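Local coordinates for periplasmic binding protein (Veillonella parvula, PDB 4N01) that probably captures a solute in the periplasm, as solute-binding proteins of transport systems do, its substrate not being established, at residues N263-I276 and D297-L311. Numbering follows the deposited sequence. Where two conformers were deposited one is given.
Sequences NPDYIIIADYGNSI and DITAVKEGHFIRVKL
Arg308 and Asp271 form a salt bridge through a bent hydrogen bond (133°): Arg308 NE lies 3.0 Å from Asp271 OD1, which it meets from above the carboxylate plane. The extended arginine chain sets one guanidinium face against Asp271 CB; Asp271 OD2 meanwhile takes the N-H of Gly273 in an Asx turn. A leucine in place of Arg308 would probably leave the Asp271 carboxylate without this charged mate and its CB without the flat guanidinium cover. Lys310, bent at chi2 and chi3, curls its NZ back to 2.8 Å from Asp271 O, which also accepts from a water that in turn accepts from Leu311 N. Between the strands runs a parallel ladder of five hydrogen bonds, from Ile267 N to His305 O through Asp271 N to Val309 O. At the other end, Asn263 OD1 accepts a nearly straight hydrogen bond from Thr299 N, 2.7 Å away, in the first turn of helix 299-303. Nearby, the rings of Tyr266 and His305 form an offset stack, centroids 4.2 Å apart and planes at 13°. Ile267 CG1 packs on Ala300 CB, while Ile268 CG2 meets Val309 CG1 at 3.6 Å. Strand 306-309 thus edges the four-stranded parallel sheet beside 266-270, which pairs onward with 209-214; helix 320-332 covers Ile307 and Val309, and helix 280-290 Ile269.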
loop_
_atom_site.group_PDB
_atom_site.type_symbol
_atom_site.label_atom_id
_atom_site.label_comp_id
_atom_site.label_asym_id
_atom_site.label_seq_id
_atom_site.Cartn_x
_atom_site.Cartn_y
_atom_site.Cartn_z
ATOM N N ASN A 263 -13.967 -21.091 4.753
ATOM C CA ASN A 263 -14.775 -21.188 3.533
ATOM C C ASN A 263 -15.087 -19.836 2.892
ATOM O O ASN A 263 -16.244 -19.426 2.848
ATOM C CB ASN A 263 -16.091 -21.915 3.847
ATOM C CG ASN A 263 -16.756 -22.474 2.604
ATOM O OD1 ASN A 263 -16.115 -22.613 1.564
ATOM N ND2 ASN A 263 -18.040 -22.805 2.711
ATOM N N PRO A 264 -14.063 -19.130 2.397
ATOM C CA PRO A 264 -14.336 -17.807 1.825
ATOM C C PRO A 264 -15.223 -17.832 0.578
ATOM O O PRO A 264 -15.196 -18.804 -0.194
ATOM C CB PRO A 264 -12.942 -17.301 1.445
ATOM C CG PRO A 264 -12.125 -18.572 1.252
ATOM C CD PRO A 264 -12.648 -19.520 2.277
ATOM N N ASP A 265 -16.005 -16.765 0.396
ATOM C CA ASP A 265 -16.816 -16.557 -0.813
ATOM C C ASP A 265 -15.959 -16.162 -2.018
ATOM O O ASP A 265 -16.262 -16.540 -3.154
ATOM C CB ASP A 265 -17.839 -15.438 -0.555
ATOM C CG ASP A 265 -18.849 -15.813 0.513
ATOM O OD1 ASP A 265 -19.464 -16.886 0.377
ATOM O OD2 ASP A 265 -19.015 -15.048 1.498
ATOM N N TYR A 266 -14.908 -15.381 -1.771
ATOM C CA TYR A 266 -14.028 -14.898 -2.847
ATOM C C TYR A 266 -12.581 -15.090 -2.453
ATOM O O TYR A 266 -12.235 -14.997 -1.278
ATOM C CB TYR A 266 -14.286 -13.407 -3.168
ATOM C CG TYR A 266 -15.649 -13.184 -3.758
ATOM C CD1 TYR A 266 -15.826 -13.057 -5.129
ATOM C CD2 TYR A 266 -16.771 -13.154 -2.947
ATOM C CE1 TYR A 266 -17.089 -12.890 -5.678
ATOM C CE2 TYR A 266 -18.036 -12.999 -3.478
ATOM C CZ TYR A 266 -18.189 -12.870 -4.844
ATOM O OH TYR A 266 -19.447 -12.725 -5.360
ATOM N N ILE A 267 -11.735 -15.367 -3.435
ATOM C CA ILE A 267 -10.299 -15.386 -3.211
ATOM C C ILE A 267 -9.655 -14.262 -4.021
ATOM O O ILE A 267 -9.762 -14.213 -5.251
ATOM C CB ILE A 267 -9.670 -16.751 -3.603
ATOM C CG1 ILE A 267 -10.126 -17.842 -2.625
ATOM C CG2 ILE A 267 -8.145 -16.647 -3.597
ATOM C CD1 ILE A 267 -9.876 -19.254 -3.138
ATOM N N ILE A 268 -9.005 -13.337 -3.324
ATOM C CA ILE A 268 -8.391 -12.196 -3.973
ATOM C C ILE A 268 -6.917 -12.510 -4.138
ATOM O O ILE A 268 -6.221 -12.797 -3.166
ATOM C CB ILE A 268 -8.564 -10.922 -3.109
ATOM C CG1 ILE A 268 -10.052 -10.569 -2.978
ATOM C CG2 ILE A 268 -7.796 -9.755 -3.710
ATOM C CD1 ILE A 268 -10.355 -9.554 -1.840
ATOM N N ILE A 269 -6.437 -12.439 -5.372
ATOM C CA ILE A 269 -5.115 -12.934 -5.708
ATOM C C ILE A 269 -4.222 -11.786 -6.155
ATOM O O ILE A 269 -4.564 -11.050 -7.086
ATOM C CB ILE A 269 -5.208 -13.943 -6.874
ATOM C CG1 ILE A 269 -5.957 -15.211 -6.420
ATOM C CG2 ILE A 269 -3.815 -14.259 -7.440
ATOM C CD1 ILE A 269 -6.207 -16.199 -7.559
ATOM N N ALA A 270 -3.072 -11.638 -5.506
ATOM C CA ALA A 270 -2.117 -10.607 -5.904
ATOM C C ALA A 270 -1.357 -11.032 -7.162
ATOM O O ALA A 270 -0.739 -12.098 -7.206
ATOM C CB ALA A 270 -1.141 -10.298 -4.764
ATOM N N ASP A 271 -1.400 -10.190 -8.184
ATOM C CA ASP A 271 -0.716 -10.464 -9.448
ATOM C C ASP A 271 0.637 -9.735 -9.480
ATOM O O ASP A 271 0.688 -8.501 -9.429
ATOM C CB ASP A 271 -1.624 -10.029 -10.613
ATOM C CG ASP A 271 -1.033 -10.330 -11.983
ATOM O OD1 ASP A 271 -1.760 -10.877 -12.843
ATOM O OD2 ASP A 271 0.149 -10.016 -12.229
ATOM N N TYR A 272 1.727 -10.496 -9.571
ATOM C CA TYR A 272 3.079 -9.918 -9.557
ATOM C C TYR A 272 3.716 -9.803 -10.948
ATOM O O TYR A 272 4.932 -9.922 -11.086
ATOM C CB TYR A 272 3.997 -10.724 -8.613
ATOM C CG TYR A 272 3.767 -10.434 -7.138
ATOM C CD1 TYR A 272 4.446 -9.399 -6.504
ATOM C CD2 TYR A 272 2.866 -11.181 -6.388
ATOM C CE1 TYR A 272 4.240 -9.120 -5.158
ATOM C CE2 TYR A 272 2.655 -10.909 -5.037
ATOM C CZ TYR A 272 3.346 -9.877 -4.431
ATOM O OH TYR A 272 3.149 -9.596 -3.093
ATOM N N GLY A 273 2.900 -9.548 -11.968
ATOM C CA GLY A 273 3.396 -9.433 -13.333
ATOM C C GLY A 273 3.893 -8.049 -13.706
ATOM O O GLY A 273 3.721 -7.096 -12.944
ATOM N N ASN A 274 4.498 -7.935 -14.890
ATOM C CA ASN A 274 5.109 -6.683 -15.350
ATOM C C ASN A 274 4.126 -5.682 -15.959
ATOM O O ASN A 274 4.237 -4.476 -15.737
ATOM C CB ASN A 274 6.211 -6.973 -16.369
ATOM C CG ASN A 274 7.132 -8.092 -15.930
ATOM O OD1 ASN A 274 7.142 -8.481 -14.761
ATOM N ND2 ASN A 274 7.914 -8.614 -16.869
ATOM N N SER A 275 3.169 -6.194 -16.725
ATOM C CA SER A 275 2.177 -5.355 -17.387
ATOM C C SER A 275 0.769 -5.694 -16.899
ATOM O O SER A 275 0.484 -6.848 -16.567
ATOM C CB SER A 275 2.275 -5.537 -18.904
ATOM O OG SER A 275 1.040 -5.262 -19.538
ATOM N N ILE A 276 -0.107 -4.691 -16.850
ATOM C CA ILE A 276 -1.498 -4.925 -16.458
ATOM C C ILE A 276 -2.219 -5.650 -17.596
ATOM O O ILE A 276 -3.217 -6.345 -17.378
ATOM C CB ILE A 276 -2.246 -3.618 -16.078
ATOM C CG1 ILE A 276 -3.390 -3.922 -15.100
ATOM C CG2 ILE A 276 -2.747 -2.879 -17.321
ATOM C CD1 ILE A 276 -2.925 -4.224 -13.680
ATOM N N ASP A 297 -13.687 -27.979 -2.242
ATOM C CA ASP A 297 -15.025 -27.697 -1.728
ATOM C C ASP A 297 -15.176 -26.298 -1.120
ATOM O O ASP A 297 -16.242 -25.947 -0.627
ATOM C CB ASP A 297 -15.492 -28.794 -0.771
ATOM C CG ASP A 297 -15.651 -30.138 -1.461
ATOM O OD1 ASP A 297 -15.783 -30.163 -2.708
ATOM O OD2 ASP A 297 -15.648 -31.167 -0.757
ATOM N N ILE A 298 -14.122 -25.492 -1.179
ATOM C CA ILE A 298 -14.233 -24.096 -0.764
ATOM C C ILE A 298 -15.180 -23.367 -1.726
ATOM O O ILE A 298 -15.072 -23.522 -2.948
ATOM C CB ILE A 298 -12.845 -23.394 -0.762
ATOM C CG1 ILE A 298 -11.953 -23.970 0.350
ATOM C CG2 ILE A 298 -12.991 -21.877 -0.607
ATOM C CD1 ILE A 298 -10.521 -23.403 0.326
ATOM N N THR A 299 -16.124 -22.603 -1.178
ATOM C CA THR A 299 -17.118 -21.891 -1.989
ATOM C C THR A 299 -16.506 -21.075 -3.136
ATOM O O THR A 299 -16.920 -21.221 -4.285
ATOM C CB THR A 299 -17.972 -20.966 -1.111
ATOM O OG1 THR A 299 -18.721 -21.769 -0.196
ATOM C CG2 THR A 299 -18.931 -20.160 -1.963
ATOM N N ALA A 300 -15.528 -20.230 -2.823
ATOM C CA ALA A 300 -14.833 -19.457 -3.850
ATOM C C ALA A 300 -14.290 -20.333 -4.984
ATOM O O ALA A 300 -14.356 -19.963 -6.161
ATOM C CB ALA A 300 -13.704 -18.633 -3.218
ATOM N N VAL A 301 -13.750 -21.495 -4.639
ATOM C CA VAL A 301 -13.192 -22.372 -5.654
ATOM C C VAL A 301 -14.290 -22.990 -6.514
ATOM O O VAL A 301 -14.190 -22.996 -7.746
ATOM C CB VAL A 301 -12.323 -23.483 -5.012
ATOM C CG1 VAL A 301 -11.810 -24.439 -6.077
ATOM C CG2 VAL A 301 -11.153 -22.857 -4.250
ATOM N N LYS A 302 -15.343 -23.492 -5.874
ATOM C CA LYS A 302 -16.436 -24.130 -6.600
ATOM C C LYS A 302 -17.122 -23.146 -7.529
ATOM O O LYS A 302 -17.544 -23.514 -8.617
ATOM C CB LYS A 302 -17.484 -24.707 -5.636
ATOM C CG LYS A 302 -17.019 -25.921 -4.840
ATOM C CD LYS A 302 -18.176 -26.569 -4.068
ATOM C CE LYS A 302 -18.648 -25.696 -2.915
ATOM N NZ LYS A 302 -19.632 -26.418 -2.050
ATOM N N GLU A 303 -17.249 -21.897 -7.089
ATOM C CA GLU A 303 -17.980 -20.887 -7.864
ATOM C C GLU A 303 -17.078 -20.060 -8.782
ATOM O O GLU A 303 -17.559 -19.212 -9.528
ATOM C CB GLU A 303 -18.787 -19.964 -6.926
ATOM C CG GLU A 303 -19.903 -20.724 -6.210
ATOM C CD GLU A 303 -20.642 -19.891 -5.181
ATOM O OE1 GLU A 303 -20.223 -18.739 -4.916
ATOM O OE2 GLU A 303 -21.652 -20.392 -4.635
ATOM N N GLY A 304 -15.774 -20.306 -8.719
ATOM C CA GLY A 304 -14.826 -19.597 -9.570
ATOM C C GLY A 304 -14.726 -18.123 -9.230
ATOM O O GLY A 304 -14.558 -17.272 -10.100
ATOM N N HIS A 305 -14.823 -17.819 -7.945
ATOM C CA HIS A 305 -14.761 -16.436 -7.469
ATOM C C HIS A 305 -13.319 -16.002 -7.203
ATOM O O HIS A 305 -12.905 -15.858 -6.046
ATOM C CB HIS A 305 -15.582 -16.291 -6.192
ATOM C CG HIS A 305 -17.059 -16.330 -6.404
ATOM N ND1 HIS A 305 -17.658 -16.033 -7.622
ATOM C CD2 HIS A 305 -18.082 -16.611 -5.561
ATOM C CE1 HIS A 305 -18.960 -16.145 -7.514
ATOM N NE2 HIS A 305 -19.251 -16.496 -6.264
ATOM N N PHE A 306 -12.559 -15.801 -8.274
ATOM C CA PHE A 306 -11.176 -15.336 -8.179
ATOM C C PHE A 306 -11.082 -13.887 -8.630
ATOM O O PHE A 306 -11.530 -13.544 -9.727
ATOM C CB PHE A 306 -10.269 -16.199 -9.067
ATOM C CG PHE A 306 -10.269 -17.658 -8.695
ATOM C CD1 PHE A 306 -9.654 -18.090 -7.523
ATOM C CD2 PHE A 306 -10.895 -18.599 -9.507
ATOM C CE1 PHE A 306 -9.659 -19.444 -7.171
ATOM C CE2 PHE A 306 -10.904 -19.957 -9.161
ATOM C CZ PHE A 306 -10.287 -20.378 -7.992
ATOM N N ILE A 307 -10.474 -13.047 -7.798
ATOM C CA ILE A 307 -10.410 -11.611 -8.050
ATOM C C ILE A 307 -8.964 -11.125 -8.069
ATOM O O ILE A 307 -8.185 -11.407 -7.161
ATOM C CB ILE A 307 -11.186 -10.855 -6.973
ATOM C CG1 ILE A 307 -12.666 -11.215 -7.080
ATOM C CG2 ILE A 307 -11.013 -9.348 -7.124
ATOM C CD1 ILE A 307 -13.488 -10.568 -6.052
ATOM N N ARG A 308 -8.610 -10.403 -9.121
ATOM C CA ARG A 308 -7.226 -9.975 -9.341
ATOM C C ARG A 308 -6.966 -8.613 -8.724
ATOM O O ARG A 308 -7.753 -7.687 -8.924
ATOM C CB ARG A 308 -6.975 -9.891 -10.843
ATOM C CG ARG A 308 -5.559 -9.511 -11.244
ATOM C CD ARG A 308 -5.486 -9.379 -12.746
ATOM N NE ARG A 308 -4.126 -9.133 -13.221
ATOM C CZ ARG A 308 -3.559 -7.934 -13.243
ATOM N NH1 ARG A 308 -4.238 -6.885 -12.799
ATOM N NH2 ARG A 308 -2.320 -7.784 -13.702
ATOM N N VAL A 309 -5.872 -8.474 -7.978
ATOM C CA VAL A 309 -5.438 -7.142 -7.538
ATOM C C VAL A 309 -3.941 -7.002 -7.699
ATOM O O VAL A 309 -3.227 -7.998 -7.815
ATOM C CB VAL A 309 -5.755 -6.873 -6.043
ATOM C CG1 VAL A 309 -7.257 -6.907 -5.780
ATOM C CG2 VAL A 309 -5.001 -7.866 -5.133
ATOM N N LYS A 310 -3.471 -5.760 -7.706
ATOM C CA LYS A 310 -2.058 -5.484 -7.503
ATOM C C LYS A 310 -1.877 -5.186 -6.028
ATOM O O LYS A 310 -2.775 -4.631 -5.389
ATOM C CB LYS A 310 -1.617 -4.271 -8.315
ATOM C CG LYS A 310 -1.836 -4.427 -9.813
ATOM C CD LYS A 310 -0.998 -5.565 -10.370
ATOM C CE LYS A 310 0.476 -5.180 -10.379
ATOM N NZ LYS A 310 1.343 -6.284 -10.923
ATOM N N LEU A 311 -0.717 -5.542 -5.489
ATOM C CA LEU A 311 -0.433 -5.297 -4.074
ATOM C C LEU A 311 -0.532 -3.801 -3.747
ATOM O O LEU A 311 -0.946 -3.432 -2.648
ATOM C CB LEU A 311 0.961 -5.824 -3.735
ATOM C CG LEU A 311 1.352 -5.858 -2.261
ATOM C CD1 LEU A 311 0.490 -6.864 -1.519
ATOM C CD2 LEU A 311 2.835 -6.185 -2.117
HETATM O O HOH W 1 -20.239 -16.808 -2.906
HETATM O O HOH W 2 1.098 -7.167 -7.023
#